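PDB 3JZ3: sensor protein QseC from Escherichia coli, which is a sensor histidine kinase that uses ATP and, with its partner QseB, forms a two-component system activating the flagellar regulon. Local coordinates for residues I76-E79 with D80-Q83. Sequence-based numbering, arbitrary orientation.
Sequences IPLE and DLLQ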
loop_
_atom_site.group_PDB
_atom_site.type_symbol
_atom_site.label_atom_id
_atom_site.label_comp_id
_atom_site.label_asym_id
_atom_site.label_seq_id
_atom_site.Cartn_x
_atom_site.Cartn_y
_atom_site.Cartn_z
ATOM N N ILE B 76 -8.444 17.354 2.481
ATOM C CA ILE B 76 -9.063 16.109 2.045
ATOM C C ILE B 76 -10.587 16.200 2.115
ATOM O O ILE B 76 -11.145 16.418 3.193
ATOM C CB ILE B 76 -8.549 14.881 2.866
ATOM C CG1 ILE B 76 -7.013 14.872 2.964
ATOM C CG2 ILE B 76 -9.081 13.564 2.286
ATOM C CD1 ILE B 76 -6.272 14.974 1.622
ATOM N N PRO B 77 -11.261 16.039 0.963
ATOM C CA PRO B 77 -12.721 15.945 0.961
ATOM C C PRO B 77 -13.148 14.575 1.492
ATOM O O PRO B 77 -12.856 13.546 0.874
ATOM C CB PRO B 77 -13.098 16.100 -0.522
ATOM C CG PRO B 77 -11.809 16.380 -1.264
ATOM C CD PRO B 77 -10.694 15.913 -0.392
ATOM N N LEU B 78 -13.824 14.574 2.636
ATOM C CA LEU B 78 -14.144 13.336 3.345
ATOM C C LEU B 78 -15.235 12.485 2.700
ATOM O O LEU B 78 -15.265 11.272 2.913
ATOM C CB LEU B 78 -14.455 13.610 4.820
ATOM C CG LEU B 78 -13.290 14.160 5.652
ATOM C CD1 LEU B 78 -13.673 14.187 7.107
ATOM C CD2 LEU B 78 -12.000 13.356 5.465
ATOM N N GLU B 79 -16.115 13.112 1.917
ATOM C CA GLU B 79 -17.107 12.377 1.117
ATOM C C GLU B 79 -16.416 11.364 0.208
ATOM O O GLU B 79 -16.719 10.168 0.248
ATOM C CB GLU B 79 -17.951 13.329 0.258
ATOM C CG GLU B 79 -19.143 13.942 0.966
ATOM C CD GLU B 79 -19.939 14.885 0.068
ATOM O OE1 GLU B 79 -19.467 16.017 -0.205
ATOM O OE2 GLU B 79 -21.048 14.491 -0.356
ATOM N N ASP B 80 -15.481 11.868 -0.595
ATOM C CA ASP B 80 -14.749 11.079 -1.579
ATOM C C ASP B 80 -13.957 9.942 -0.933
ATOM O O ASP B 80 -13.984 8.820 -1.420
ATOM C CB ASP B 80 -13.815 11.983 -2.388
ATOM C CG ASP B 80 -14.545 13.153 -3.044
ATOM O OD1 ASP B 80 -15.754 13.353 -2.782
ATOM O OD2 ASP B 80 -13.899 13.883 -3.827
ATOM N N LEU B 81 -13.272 10.249 0.165
ATOM C CA LEU B 81 -12.498 9.272 0.928
ATOM C C LEU B 81 -13.364 8.118 1.443
ATOM O O LEU B 81 -12.986 6.951 1.325
ATOM C CB LEU B 81 -11.801 9.966 2.101
ATOM C CG LEU B 81 -10.929 9.141 3.052
ATOM C CD1 LEU B 81 -9.571 8.892 2.440
ATOM C CD2 LEU B 81 -10.785 9.853 4.389
ATOM N N LEU B 82 -14.519 8.449 2.013
ATOM C CA LEU B 82 -15.417 7.431 2.542
ATOM C C LEU B 82 -16.074 6.635 1.425
ATOM O O LEU B 82 -16.103 5.404 1.472
ATOM C CB LEU B 82 -16.473 8.046 3.462
ATOM C CG LEU B 82 -16.014 8.644 4.794
ATOM C CD1 LEU B 82 -17.226 9.010 5.620
ATOM C CD2 LEU B 82 -15.123 7.690 5.572
ATOM N N GLN B 83 -16.586 7.339 0.420
ATOM C CA GLN B 83 -17.212 6.689 -0.726
ATOM C C GLN B 83 -16.232 5.754 -1.437
ATOM O O GLN B 83 -16.563 4.604 -1.725
ATOM C CB GLN B 83 -17.799 7.722 -1.689
ATOM C CG GLN B 83 -17.990 7.194 -3.102
ATOM C CD GLN B 83 -19.186 7.785 -3.808
ATOM O OE1 GLN B 83 -19.768 8.782 -3.368
ATOM N NE2 GLN B 83 -19.564 7.168 -4.921
#
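The carbonyls of Pro77, Leu78 and Glu79 accept in turn the backbone N-H groups of Leu81, Leu82 and Gln83, the i to i+4 ladder of an opening alpha-helical turn. The first rung is weak, with Leu81 N 3.4 Å from Pro77 O, whereas Gln83 N comes to 2.8 Å from Glu79 O and lies nearly in line with that carbonyl. Leu82 N reaches Leu78 O at 3.1 Å, tilted from the carbonyl plane, and the side chain of Leu82 also packs against this oxygen, its CG 3.3 Å from Leu78 O.

Leu78 and Leu81 lie side by side and point the same way, meeting through one methyl each: CD2 of Leu78 is 3.9 Å from CD2 of Leu81. The Leu81 branch is carried there with CG opposite its own backbone nitrogen (chi1 180°), unlike Leu78, whose CG sits beside the nitrogen. On the buried side of the helix, Leu78 and Leu82 touch Leu143 of strand 138-143, while Leu81 and Leu82 touch Val122 of helix 115-131.

Across the more open side, the carboxylate of Asp80 approaches the CB-CG edge of the Pro77 ring, OD2 lying 4.1 Å from both CB and CG of Pro77. Glu79 extends away from the turn, its OE2 hydrogen-bonded to His107 ND1 and its OE1 to the backbone N of Ser108; Glu79 OE1 stays 5.2 Å from Asp80 OD1, so the two like charges are near but not in contact.

Pro77 occupies the N-cap position, where strand 74-77, paired antiparallel with strand 110-113, passes directly into helix 78-95. This strand-to-helix junction belongs to the ATP-binding catalytic domain, where Leu78 and Leu82 turn to the mixed sheet and Leu81 to the neighbouring helix 115-131, within an alpha/beta sandwich of the histidine kinase, gyrase B and HSP90 type.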